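Local coordinates for ribulose-bisphosphate carboxylase (Alicyclobacillus acidocaldarius subsp. acidocaldarius, PDB 4NAS), which belongs to the RuBisCO large-chain family, pairing an N-terminal domain with a larger TIM-barrel domain and binding calcium ions, at residues 134-148 against 353-365. Residues are numbered along the deposited sequence; the frame is centred on the assembly and turned at random.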
loop_
_atom_site.group_PDB
_atom_site.type_symbol
_atom_site.label_atom_id
_atom_site.label_comp_id
_atom_site.label_asym_id
_atom_site.label_seq_id
_atom_site.Cartn_x
_atom_site.Cartn_y
_atom_site.Cartn_z
ATOM N N ARG B 134 25.691 11.684 8.172
ATOM C CA ARG B 134 26.581 12.751 8.641
ATOM C C ARG B 134 27.962 12.667 7.995
ATOM O O ARG B 134 28.557 13.691 7.639
ATOM C CB ARG B 134 26.734 12.716 10.168
ATOM C CG ARG B 134 25.536 13.209 10.934
ATOM C CD ARG B 134 25.846 13.346 12.421
ATOM N NE ARG B 134 24.673 13.815 13.163
ATOM C CZ ARG B 134 24.259 15.077 13.182
ATOM N NH1 ARG B 134 24.921 15.990 12.496
ATOM N NH2 ARG B 134 23.180 15.425 13.879
ATOM N N ARG B 135 28.473 11.440 7.886
ATOM C CA ARG B 135 29.774 11.181 7.302
ATOM C C ARG B 135 29.782 11.493 5.816
ATOM O O ARG B 135 30.728 12.090 5.318
ATOM C CB ARG B 135 30.164 9.722 7.523
ATOM C CG ARG B 135 31.585 9.391 7.110
ATOM C CD ARG B 135 31.768 7.887 6.942
ATOM N NE ARG B 135 33.156 7.560 6.664
ATOM N N ARG B 136 28.740 11.086 5.097
ATOM C CA ARG B 136 28.660 11.384 3.672
ATOM C C ARG B 136 28.641 12.890 3.414
ATOM O O ARG B 136 29.329 13.376 2.511
ATOM C CB ARG B 136 27.415 10.764 3.047
ATOM C CG ARG B 136 27.436 9.267 2.984
ATOM C CD ARG B 136 27.899 8.797 1.639
ATOM N NE ARG B 136 27.014 9.274 0.582
ATOM C CZ ARG B 136 26.832 8.631 -0.562
ATOM N NH1 ARG B 136 27.461 7.483 -0.761
ATOM N NH2 ARG B 136 26.021 9.125 -1.492
ATOM N N LEU B 137 27.858 13.621 4.204
ATOM C CA LEU B 137 27.667 15.056 3.985
ATOM C C LEU B 137 28.703 15.907 4.722
ATOM O O LEU B 137 28.846 17.093 4.449
ATOM C CB LEU B 137 26.257 15.481 4.414
ATOM C CG LEU B 137 25.113 14.753 3.723
ATOM C CD1 LEU B 137 23.749 15.268 4.195
ATOM C CD2 LEU B 137 25.261 14.857 2.213
ATOM N N GLY B 138 29.411 15.302 5.665
ATOM C CA GLY B 138 30.349 16.023 6.500
ATOM C C GLY B 138 29.677 17.042 7.399
ATOM O O GLY B 138 30.177 18.154 7.569
ATOM N N ALA B 139 28.547 16.666 7.986
ATOM C CA ALA B 139 27.817 17.579 8.858
ATOM C C ALA B 139 27.654 16.984 10.260
ATOM O O ALA B 139 26.918 16.008 10.464
ATOM C CB ALA B 139 26.472 17.924 8.247
ATOM N N TYR B 140 28.346 17.568 11.233
ATOM C CA TYR B 140 28.362 16.982 12.567
ATOM C C TYR B 140 27.899 17.961 13.650
ATOM O O TYR B 140 27.963 19.183 13.464
ATOM C CB TYR B 140 29.772 16.477 12.898
ATOM C CG TYR B 140 30.413 15.545 11.880
ATOM C CD1 TYR B 140 31.087 16.042 10.767
ATOM C CD2 TYR B 140 30.395 14.170 12.068
ATOM C CE1 TYR B 140 31.691 15.193 9.851
ATOM C CE2 TYR B 140 30.991 13.312 11.158
ATOM C CZ TYR B 140 31.645 13.826 10.062
ATOM O OH TYR B 140 32.244 12.958 9.178
ATOM N N ASN B 141 27.431 17.419 14.777
ATOM C CA ASN B 141 27.152 18.223 15.974
ATOM C C ASN B 141 26.166 19.359 15.776
ATOM O O ASN B 141 26.240 20.393 16.448
ATOM C CB ASN B 141 28.452 18.779 16.558
ATOM C CG ASN B 141 29.398 17.692 16.979
ATOM O OD1 ASN B 141 29.014 16.777 17.710
ATOM N ND2 ASN B 141 30.636 17.760 16.502
ATOM N N ARG B 142 25.246 19.171 14.841
ATOM C CA ARG B 142 24.191 20.148 14.606
ATOM C C ARG B 142 23.082 19.475 13.805
ATOM O O ARG B 142 23.324 18.503 13.090
ATOM C CB ARG B 142 24.733 21.356 13.837
ATOM C CG ARG B 142 25.255 21.019 12.438
ATOM C CD ARG B 142 25.556 22.294 11.661
ATOM N NE ARG B 142 26.181 22.053 10.363
ATOM C CZ ARG B 142 25.506 21.788 9.248
ATOM N NH1 ARG B 142 24.181 21.697 9.286
ATOM N NH2 ARG B 142 26.155 21.599 8.102
ATOM N N PRO B 143 21.844 19.949 13.963
ATOM C CA PRO B 143 20.815 19.541 13.002
ATOM C C PRO B 143 21.243 19.861 11.572
ATOM O O PRO B 143 21.978 20.829 11.323
ATOM C CB PRO B 143 19.609 20.403 13.390
ATOM C CG PRO B 143 19.777 20.591 14.872
ATOM C CD PRO B 143 21.275 20.612 15.145
ATOM N N LEU B 144 20.790 19.032 10.643
ATOM C CA LEU B 144 21.025 19.260 9.232
ATOM C C LEU B 144 19.941 20.182 8.705
ATOM O O LEU B 144 18.876 20.295 9.312
ATOM C CB LEU B 144 20.972 17.926 8.498
ATOM C CG LEU B 144 22.269 17.118 8.443
ATOM C CD1 LEU B 144 22.679 16.542 9.789
ATOM C CD2 LEU B 144 22.108 16.019 7.404
ATOM N N VAL B 145 20.191 20.839 7.580
ATOM C CA VAL B 145 19.193 21.753 7.022
ATOM C C VAL B 145 18.852 21.287 5.623
ATOM O O VAL B 145 19.749 21.082 4.798
ATOM C CB VAL B 145 19.700 23.230 6.958
ATOM C CG1 VAL B 145 18.657 24.139 6.332
ATOM C CG2 VAL B 145 20.086 23.744 8.351
HETATM N N MSE B 146 17.559 21.103 5.369
HETATM C CA MSE B 146 17.097 20.668 4.055
HETATM C C MSE B 146 16.086 21.645 3.445
HETATM O O MSE B 146 15.170 22.101 4.131
HETATM C CB MSE B 146 16.493 19.263 4.141
HETATM C CG MSE B 146 15.957 18.718 2.819
HETATM SE SE MSE B 146 15.559 16.802 3.060
HETATM C CE MSE B 146 14.093 17.003 4.301
ATOM N N SER B 147 16.283 21.981 2.167
ATOM C CA SER B 147 15.350 22.838 1.411
ATOM C C SER B 147 14.573 21.996 0.379
ATOM O O SER B 147 15.039 20.945 -0.063
ATOM C CB SER B 147 16.093 24.020 0.747
ATOM O OG SER B 147 15.199 24.958 0.159
ATOM N N ILE B 148 13.355 22.417 0.043
ATOM C CA ILE B 148 12.560 21.710 -0.953
ATOM C C ILE B 148 12.235 22.623 -2.131
ATOM O O ILE B 148 11.784 23.744 -1.923
ATOM C CB ILE B 148 11.221 21.221 -0.352
ATOM C CG1 ILE B 148 11.471 20.394 0.915
ATOM C CG2 ILE B 148 10.420 20.462 -1.397
ATOM C CD1 ILE B 148 10.315 20.373 1.901
ATOM N N GLY B 353 16.890 16.846 19.763
ATOM C CA GLY B 353 18.337 16.893 19.929
ATOM C C GLY B 353 19.012 17.327 18.634
ATOM O O GLY B 353 18.344 17.868 17.748
ATOM N N VAL B 354 20.319 17.087 18.506
ATOM C CA VAL B 354 21.029 17.494 17.296
ATOM C C VAL B 354 20.784 16.564 16.095
ATOM O O VAL B 354 20.937 16.998 14.949
ATOM C CB VAL B 354 22.555 17.649 17.520
ATOM C CG1 VAL B 354 22.850 18.751 18.546
ATOM C CG2 VAL B 354 23.171 16.345 17.957
ATOM N N ASP B 355 20.413 15.304 16.358
ATOM C CA ASP B 355 20.151 14.313 15.293
ATOM C C ASP B 355 18.789 14.538 14.650
ATOM O O ASP B 355 17.806 13.843 14.924
ATOM C CB ASP B 355 20.270 12.883 15.805
ATOM C CG ASP B 355 21.717 12.465 16.040
ATOM O OD1 ASP B 355 22.643 13.201 15.630
ATOM O OD2 ASP B 355 21.919 11.394 16.634
ATOM N N LEU B 356 18.750 15.529 13.780
ATOM C CA LEU B 356 17.502 16.074 13.306
ATOM C C LEU B 356 17.780 16.654 11.934
ATOM O O LEU B 356 18.871 17.169 11.685
ATOM C CB LEU B 356 17.053 17.177 14.265
ATOM C CG LEU B 356 15.886 18.086 13.881
ATOM C CD1 LEU B 356 14.588 17.286 13.865
ATOM C CD2 LEU B 356 15.797 19.275 14.834
ATOM N N VAL B 357 16.814 16.545 11.032
ATOM C CA VAL B 357 16.881 17.307 9.795
ATOM C C VAL B 357 15.842 18.416 9.878
ATOM O O VAL B 357 14.662 18.134 10.095
ATOM C CB VAL B 357 16.592 16.448 8.569
ATOM C CG1 VAL B 357 16.638 17.310 7.300
ATOM C CG2 VAL B 357 17.595 15.277 8.482
ATOM N N LEU B 358 16.284 19.672 9.741
ATOM C CA LEU B 358 15.359 20.789 9.644
ATOM C C LEU B 358 14.781 20.766 8.232
ATOM O O LEU B 358 15.440 21.121 7.257
ATOM C CB LEU B 358 16.025 22.139 9.999
ATOM C CG LEU B 358 16.506 22.246 11.453
ATOM C CD1 LEU B 358 17.534 23.363 11.627
ATOM C CD2 LEU B 358 15.337 22.421 12.424
ATOM N N ASN B 359 13.547 20.280 8.149
ATOM C CA ASN B 359 12.867 20.020 6.894
ATOM C C ASN B 359 12.088 21.269 6.509
ATOM O O ASN B 359 10.902 21.390 6.801
ATOM C CB ASN B 359 11.927 18.820 7.102
ATOM C CG ASN B 359 11.303 18.315 5.822
ATOM O OD1 ASN B 359 11.435 18.929 4.775
ATOM N ND2 ASN B 359 10.588 17.190 5.912
ATOM N N ALA B 360 12.769 22.220 5.879
ATOM C CA ALA B 360 12.138 23.490 5.565
ATOM C C ALA B 360 11.590 23.544 4.134
ATOM O O ALA B 360 12.206 23.042 3.201
ATOM C CB ALA B 360 13.116 24.616 5.797
ATOM N N GLY B 361 10.432 24.168 3.969
ATOM C CA GLY B 361 9.877 24.400 2.647
ATOM C C GLY B 361 9.511 25.861 2.480
ATOM O O GLY B 361 10.293 26.653 1.944
ATOM N N GLY B 362 8.315 26.218 2.948
ATOM C CA GLY B 362 7.911 27.611 3.014
ATOM C C GLY B 362 8.851 28.396 3.907
ATOM O O GLY B 362 8.993 29.608 3.753
ATOM N N GLY B 363 9.502 27.705 4.841
ATOM C CA GLY B 363 10.490 28.336 5.699
ATOM C C GLY B 363 11.660 28.917 4.924
ATOM O O GLY B 363 12.246 29.937 5.309
ATOM N N ILE B 364 12.009 28.268 3.823
ATOM C CA ILE B 364 13.071 28.774 2.953
ATOM C C ILE B 364 12.501 29.736 1.920
ATOM O O ILE B 364 12.941 30.883 1.794
ATOM C CB ILE B 364 13.772 27.634 2.208
ATOM C CG1 ILE B 364 14.418 26.694 3.207
ATOM C CG2 ILE B 364 14.830 28.181 1.268
ATOM C CD1 ILE B 364 15.579 27.304 3.900
ATOM N N HIS B 365 11.497 29.280 1.188
ATOM C CA HIS B 365 10.978 30.096 0.090
ATOM C C HIS B 365 10.066 31.242 0.510
ATOM O O HIS B 365 9.917 32.214 -0.235
ATOM C CB HIS B 365 10.326 29.217 -0.969
ATOM C CG HIS B 365 11.275 28.228 -1.569
ATOM N ND1 HIS B 365 12.196 28.576 -2.539
ATOM C CD2 HIS B 365 11.472 26.911 -1.314
ATOM C CE1 HIS B 365 12.905 27.509 -2.868
ATOM N NE2 HIS B 365 12.486 26.489 -2.139
#
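The guanidinium of Arg134 meets Asp355 through its edge: NE and NH2 both donate side-on to OD1, NH2 at 2.9 Å and on the anti lone pair, with the two planes 38° apart. Backbone carbonyls occupy the rest of the rim: Arg142 O takes NH1 and NH2 end-on, in the guanidinium plane, Ala139 O takes NH1, and NH2 adds a weak bond to Val354 O, so the group is fixed in rotation and ties the turn after its helix to the 353-356 loop. At the far end the His365 ring also works by its edge, NE2 lying 2.8 Å from Ile148 O in a weak bond; the side chain of Ile148 lies about 5 Å from a bound calcium ion. Between them strands 144-146 and 357-359 run parallel, their axes 23° apart, joined by a ladder of four bonds from Leu144 N to Leu356 O (2.9 Å) through to Ala360 N to Met146 O (3.0 Å). With CG anti to the backbone N (chi1 179°) and a bend at chi3, selenomethionine Met146 lies alongside Asn359 and brings CE 3.3 Å from OD1; its CB packs 3.7 Å from Val357 CG1. Pro143 CB touches Leu358 CD1 at 4.0 Å. The pairing joins the first and last strands of the barrel domain, as expected where a TIM barrel closes; Asn359 ND2 bonds Ala335 O of strand 333-337, while helices 345-352 and 371-386 cover Leu358 and Val145, respectively.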